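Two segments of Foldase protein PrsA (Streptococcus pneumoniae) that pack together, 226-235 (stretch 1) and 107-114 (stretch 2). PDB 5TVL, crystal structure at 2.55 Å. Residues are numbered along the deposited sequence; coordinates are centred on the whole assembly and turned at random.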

ATOM      1  N   TYR A 226      -3.972  17.721 -17.395  1.00 57.45           N
ATOM      2  CA  TYR A 226      -3.425  16.762 -16.420  1.00 57.02           C
ATOM      3  C   TYR A 226      -3.711  15.280 -16.742  1.00 55.43           C
ATOM      4  O   TYR A 226      -3.345  14.410 -15.954  1.00 53.29           O
ATOM      5  CB  TYR A 226      -3.956  17.090 -15.018  1.00 54.94           C
ATOM      6  CG  TYR A 226      -3.817  18.550 -14.630  1.00 54.76           C
ATOM      7  CD1 TYR A 226      -2.561  19.119 -14.411  1.00 55.15           C
ATOM      8  CD2 TYR A 226      -4.943  19.365 -14.485  1.00 53.42           C
ATOM      9  CE1 TYR A 226      -2.427  20.458 -14.059  1.00 53.66           C
ATOM     10  CE2 TYR A 226      -4.819  20.704 -14.135  1.00 52.77           C
ATOM     11  CZ  TYR A 226      -3.562  21.248 -13.921  1.00 53.28           C
ATOM     12  OH  TYR A 226      -3.435  22.577 -13.572  1.00 52.40           O
ATOM     13  N   LYS A 227      -4.324  15.002 -17.898  1.00 58.33           N
ATOM     14  CA  LYS A 227      -4.783  13.649 -18.292  1.00 63.08           C
ATOM     15  C   LYS A 227      -3.747  12.544 -18.049  1.00 67.69           C
ATOM     16  O   LYS A 227      -4.088  11.480 -17.529  1.00 66.06           O
ATOM     17  CB  LYS A 227      -5.191  13.652 -19.777  1.00 68.81           C
ATOM     18  CG  LYS A 227      -5.793  12.362 -20.338  1.00 73.17           C
ATOM     19  CD  LYS A 227      -7.316  12.334 -20.281  1.00 73.76           C
ATOM     20  CE  LYS A 227      -7.867  11.195 -21.130  1.00 75.26           C
ATOM     21  NZ  LYS A 227      -9.344  11.043 -21.022  1.00 71.04           N
ATOM     22  N   GLU A 228      -2.494  12.809 -18.420  1.00 71.50           N
ATOM     23  CA  GLU A 228      -1.417  11.816 -18.310  1.00 75.78           C
ATOM     24  C   GLU A 228      -1.027  11.503 -16.864  1.00 67.07           C
ATOM     25  O   GLU A 228      -0.830  10.335 -16.517  1.00 65.43           O
ATOM     26  CB  GLU A 228      -0.183  12.264 -19.106  1.00 83.53           C
ATOM     27  CG  GLU A 228      -0.404  12.313 -20.613  1.00 90.26           C
ATOM     28  CD  GLU A 228      -0.660  10.941 -21.216  1.00 94.02           C
ATOM     29  OE1 GLU A 228       0.206  10.051 -21.070  1.00 92.25           O
ATOM     30  OE2 GLU A 228      -1.729  10.752 -21.833  1.00 93.92           O
ATOM     31  N   LYS A 229      -0.908  12.539 -16.034  1.00 50.51           N
ATOM     32  CA  LYS A 229      -0.624  12.352 -14.605  1.00 50.58           C
ATOM     33  C   LYS A 229      -1.779  11.650 -13.881  1.00 49.55           C
ATOM     34  O   LYS A 229      -1.544  10.847 -12.974  1.00 51.74           O
ATOM     35  CB  LYS A 229      -0.300  13.683 -13.924  1.00 53.25           C
ATOM     36  CG  LYS A 229       1.044  14.272 -14.328  1.00 59.37           C
ATOM     37  CD  LYS A 229       1.380  15.499 -13.490  1.00 69.02           C
ATOM     38  CE  LYS A 229       2.836  15.925 -13.630  1.00 74.19           C
ATOM     39  NZ  LYS A 229       3.126  16.572 -14.938  1.00 72.49           N
ATOM     40  N   LEU A 230      -3.014  11.947 -14.288  1.00 46.37           N
ATOM     41  CA  LEU A 230      -4.198  11.267 -13.747  1.00 46.48           C
ATOM     42  C   LEU A 230      -4.311   9.823 -14.239  1.00 44.25           C
ATOM     43  O   LEU A 230      -4.777   8.954 -13.507  1.00 42.86           O
ATOM     44  CB  LEU A 230      -5.475  12.033 -14.098  1.00 48.17           C
ATOM     45  CG  LEU A 230      -5.579  13.451 -13.533  1.00 51.94           C
ATOM     46  CD1 LEU A 230      -6.797  14.158 -14.112  1.00 57.28           C
ATOM     47  CD2 LEU A 230      -5.625  13.441 -12.011  1.00 51.89           C
ATOM     48  N   LYS A 231      -3.897   9.581 -15.482  1.00 46.42           N
ATOM     49  CA  LYS A 231      -3.857   8.231 -16.047  1.00 48.10           C
ATOM     50  C   LYS A 231      -2.888   7.324 -15.277  1.00 48.58           C
ATOM     51  O   LYS A 231      -3.238   6.187 -14.968  1.00 42.68           O
ATOM     52  CB  LYS A 231      -3.484   8.283 -17.537  1.00 53.10           C
ATOM     53  CG  LYS A 231      -3.528   6.949 -18.270  1.00 58.80           C
ATOM     54  CD  LYS A 231      -3.516   7.161 -19.778  1.00 70.83           C
ATOM     55  CE  LYS A 231      -3.256   5.877 -20.550  1.00 79.10           C
ATOM     56  NZ  LYS A 231      -1.800   5.627 -20.734  1.00 86.10           N
ATOM     57  N   THR A 232      -1.696   7.832 -14.954  1.00 50.59           N
ATOM     58  CA  THR A 232      -0.670   7.031 -14.261  1.00 53.60           C
ATOM     59  C   THR A 232      -1.057   6.651 -12.828  1.00 53.17           C
ATOM     60  O   THR A 232      -0.779   5.528 -12.398  1.00 50.22           O
ATOM     61  CB  THR A 232       0.708   7.731 -14.227  1.00 56.30           C
ATOM     62  OG1 THR A 232       0.578   9.036 -13.651  1.00 66.81           O
ATOM     63  CG2 THR A 232       1.299   7.843 -15.627  1.00 59.18           C
ATOM     64  N   VAL A 233      -1.683   7.576 -12.099  1.00 54.56           N
ATOM     65  CA  VAL A 233      -2.086   7.316 -10.702  1.00 62.48           C
ATOM     66  C   VAL A 233      -3.236   6.309 -10.590  1.00 59.72           C
ATOM     67  O   VAL A 233      -3.281   5.532  -9.633  1.00 63.46           O
ATOM     68  CB  VAL A 233      -2.428   8.604  -9.900  1.00 73.01           C
ATOM     69  CG1 VAL A 233      -1.223   9.538  -9.847  1.00 79.70           C
ATOM     70  CG2 VAL A 233      -3.661   9.327 -10.438  1.00 72.76           C
ATOM     71  N   ILE A 234      -4.152   6.325 -11.559  1.00 53.18           N
ATOM     72  CA  ILE A 234      -5.232   5.328 -11.629  1.00 50.28           C
ATOM     73  C   ILE A 234      -4.678   3.945 -12.012  1.00 51.02           C
ATOM     74  O   ILE A 234      -5.139   2.926 -11.482  1.00 53.65           O
ATOM     75  CB  ILE A 234      -6.358   5.761 -12.607  1.00 47.55           C
ATOM     76  CG1 ILE A 234      -7.040   7.034 -12.093  1.00 47.94           C
ATOM     77  CG2 ILE A 234      -7.403   4.655 -12.781  1.00 47.35           C
ATOM     78  CD1 ILE A 234      -7.861   7.765 -13.132  1.00 49.97           C
ATOM     79  N   LEU A 235      -3.700   3.913 -12.920  1.00 49.34           N
ATOM     80  CA  LEU A 235      -3.106   2.651 -13.382  1.00 50.38           C
ATOM     81  C   LEU A 235      -2.212   2.001 -12.325  1.00 53.36           C
ATOM     82  O   LEU A 235      -2.327   0.800 -12.084  1.00 59.64           O
ATOM     83  CB  LEU A 235      -2.326   2.845 -14.690  1.00 49.60           C
ATOM     84  CG  LEU A 235      -3.146   3.128 -15.956  1.00 54.38           C
ATOM     85  CD1 LEU A 235      -2.208   3.437 -17.114  1.00 57.36           C
ATOM     86  CD2 LEU A 235      -4.079   1.981 -16.321  1.00 55.61           C
TER
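Stretch 2 107-114: EAYKKAFD

Stretch 2 is helical from Glu107 to Asp114, a segment of a longer helix that runs on at both ends. Its phi/psi values stay close to -62/-44, and its i to i+4 hydrogen bonds are regular, from Lys111 N to Glu107 O (2.9 Å) through Asp114 N to Lys110 O (2.9 Å). Stretch 1 is helical from Lys227 to Leu235 and continues beyond. The two helices cross at 107°, somewhat past perpendicular, and their axes approach to 9.8 Å. A crossing this steep confines the contact to a patch around one point rather than a long seam. The backbones are nearest at Leu230 and Ala112, whose CA atoms lie 6.2 Å apart, an approach that the small alanine side chain, directed toward stretch 1, accommodates.

On stretch 1, Tyr226, Leu230 and Ile234, spaced by four, all direct CA-to-CB toward stretch 2. Stretch 2 answers with Ala108 and Ala112, also four apart and pointing toward its partner, while Tyr109 and Phe113 start out sideways. The rule is simple: Leu230 and Ile234 settle against alanines of the other helix, while the ring of Tyr109 covers much of the contact and Phe113 flanks Leu230.

Leu230, in an m,t rotamer, is the hub. Leu230 CD2 lies 3.9 Å from Ala112 CB and 3.5 Å from Ala112 O, while Leu230 CD1 reaches Phe113 CB at 3.7 Å. Leu230 CB also meets the edge of the Tyr109 ring, 4.3 Å from Tyr109 CD1. One turn on, Ile234 extends CD1 to 3.8 Å from Ala112 CB and 3.7 Å from Ala108 O, so the methyl touches both an alanine side chain and a backbone carbonyl that already accepts the helical hydrogen bond from Ala112 N. One turn back, Tyr226 brings CD2 to 3.9 Å from Phe113 CE1, which sits at the edge of the Tyr226 ring.

Tyr109 has the largest covered area of any residue here, 120 Å². Though its CA-to-CB bond points sideways, its ring carries on to stretch 1, where Lys227 lies over one face: Lys227 NZ is 3.8 Å from the centroid of the Tyr109 ring, 17° off the normal, a cation-pi contact reinforced by a CH-pi contact from Lys227 CE. Lys231 adds its aliphatic chain, with CD 3.4 Å from Tyr109 OH, before its end leads away to a hydrogen bond elsewhere in the structure.

No hydrogen bond joins the stretches. The 463 Å² they bury is mostly apolar packing, with the Lys227-Tyr109 cation-pi pair as its polar accent.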

ATOM      1  N   GLU A 107     -15.841   8.792 -15.252  1.00 58.56           N
ATOM      2  CA  GLU A 107     -16.009   8.992 -13.800  1.00 58.89           C
ATOM      3  C   GLU A 107     -14.735   8.750 -12.977  1.00 59.55           C
ATOM      4  O   GLU A 107     -14.498   9.445 -11.987  1.00 56.98           O
ATOM      5  CB  GLU A 107     -17.140   8.107 -13.256  1.00 60.64           C
ATOM      6  CG  GLU A 107     -18.532   8.640 -13.546  1.00 65.97           C
ATOM      7  CD  GLU A 107     -18.833   9.941 -12.815  1.00 67.52           C
ATOM      8  OE1 GLU A 107     -18.549  10.035 -11.601  1.00 66.16           O
ATOM      9  OE2 GLU A 107     -19.350  10.877 -13.460  1.00 62.91           O
ATOM     10  N   ALA A 108     -13.935   7.761 -13.375  1.00 58.15           N
ATOM     11  CA  ALA A 108     -12.632   7.523 -12.749  1.00 58.05           C
ATOM     12  C   ALA A 108     -11.710   8.720 -12.975  1.00 54.19           C
ATOM     13  O   ALA A 108     -11.091   9.220 -12.034  1.00 52.43           O
ATOM     14  CB  ALA A 108     -11.996   6.252 -13.297  1.00 59.39           C
ATOM     15  N   TYR A 109     -11.636   9.168 -14.227  1.00 53.02           N
ATOM     16  CA  TYR A 109     -10.875  10.372 -14.592  1.00 52.76           C
ATOM     17  C   TYR A 109     -11.394  11.628 -13.893  1.00 49.14           C
ATOM     18  O   TYR A 109     -10.601  12.475 -13.480  1.00 50.65           O
ATOM     19  CB  TYR A 109     -10.896  10.604 -16.109  1.00 53.48           C
ATOM     20  CG  TYR A 109      -9.755   9.973 -16.881  1.00 53.52           C
ATOM     21  CD1 TYR A 109      -8.446  10.440 -16.737  1.00 53.13           C
ATOM     22  CD2 TYR A 109      -9.987   8.940 -17.794  1.00 55.22           C
ATOM     23  CE1 TYR A 109      -7.401   9.882 -17.460  1.00 54.88           C
ATOM     24  CE2 TYR A 109      -8.948   8.375 -18.521  1.00 56.29           C
ATOM     25  CZ  TYR A 109      -7.657   8.849 -18.354  1.00 57.54           C
ATOM     26  OH  TYR A 109      -6.626   8.293 -19.077  1.00 60.92           O
ATOM     27  N   LYS A 110     -12.717  11.741 -13.779  1.00 47.82           N
ATOM     28  CA  LYS A 110     -13.370  12.905 -13.166  1.00 48.50           C
ATOM     29  C   LYS A 110     -13.080  12.987 -11.673  1.00 49.65           C
ATOM     30  O   LYS A 110     -12.745  14.054 -11.156  1.00 51.70           O
ATOM     31  CB  LYS A 110     -14.881  12.838 -13.396  1.00 48.31           C
ATOM     32  CG  LYS A 110     -15.660  14.067 -12.962  1.00 48.41           C
ATOM     33  CD  LYS A 110     -17.102  13.966 -13.428  1.00 51.32           C
ATOM     34  CE  LYS A 110     -17.943  15.117 -12.904  1.00 53.62           C
ATOM     35  NZ  LYS A 110     -19.395  14.878 -13.121  1.00 55.52           N
ATOM     36  N   LYS A 111     -13.227  11.848 -10.996  1.00 53.68           N
ATOM     37  CA  LYS A 111     -12.941  11.719  -9.564  1.00 56.30           C
ATOM     38  C   LYS A 111     -11.474  12.017  -9.269  1.00 54.08           C
ATOM     39  O   LYS A 111     -11.163  12.719  -8.309  1.00 54.29           O
ATOM     40  CB  LYS A 111     -13.312  10.308  -9.085  1.00 66.23           C
ATOM     41  CG  LYS A 111     -13.248  10.090  -7.579  1.00 73.81           C
ATOM     42  CD  LYS A 111     -14.102   8.897  -7.167  1.00 83.75           C
ATOM     43  CE  LYS A 111     -13.948   8.558  -5.691  1.00 91.57           C
ATOM     44  NZ  LYS A 111     -12.697   7.800  -5.406  1.00 88.78           N
ATOM     45  N   ALA A 112     -10.582  11.488 -10.106  1.00 54.45           N
ATOM     46  CA  ALA A 112      -9.143  11.771 -10.008  1.00 53.07           C
ATOM     47  C   ALA A 112      -8.832  13.250 -10.267  1.00 49.42           C
ATOM     48  O   ALA A 112      -8.064  13.861  -9.527  1.00 49.27           O
ATOM     49  CB  ALA A 112      -8.359  10.889 -10.973  1.00 52.14           C
ATOM     50  N   PHE A 113      -9.438  13.811 -11.311  1.00 64.85           N
ATOM     51  CA  PHE A 113      -9.287  15.236 -11.636  1.00 66.37           C
ATOM     52  C   PHE A 113      -9.744  16.140 -10.486  1.00 65.92           C
ATOM     53  O   PHE A 113      -9.105  17.156 -10.209  1.00 66.81           O
ATOM     54  CB  PHE A 113     -10.051  15.562 -12.932  1.00 69.14           C
ATOM     55  CG  PHE A 113      -9.979  17.013 -13.363  1.00 69.32           C
ATOM     56  CD1 PHE A 113      -8.781  17.731 -13.319  1.00 67.59           C
ATOM     57  CD2 PHE A 113     -11.116  17.652 -13.861  1.00 73.27           C
ATOM     58  CE1 PHE A 113      -8.730  19.057 -13.730  1.00 69.01           C
ATOM     59  CE2 PHE A 113     -11.067  18.975 -14.277  1.00 74.32           C
ATOM     60  CZ  PHE A 113      -9.872  19.679 -14.211  1.00 72.43           C
ATOM     61  N   ASP A 114     -10.832  15.755  -9.819  1.00 67.58           N
ATOM     62  CA  ASP A 114     -11.360  16.493  -8.663  1.00 66.52           C
ATOM     63  C   ASP A 114     -10.384  16.475  -7.479  1.00 63.09           C
ATOM     64  O   ASP A 114     -10.082  17.522  -6.903  1.00 61.70           O
ATOM     65  CB  ASP A 114     -12.717  15.909  -8.237  1.00 67.68           C
ATOM     66  CG  ASP A 114     -13.414  16.742  -7.170  1.00 66.41           C
ATOM     67  OD1 ASP A 114     -13.673  17.938  -7.420  1.00 68.02           O
ATOM     68  OD2 ASP A 114     -13.715  16.195  -6.086  1.00 64.16           O
TER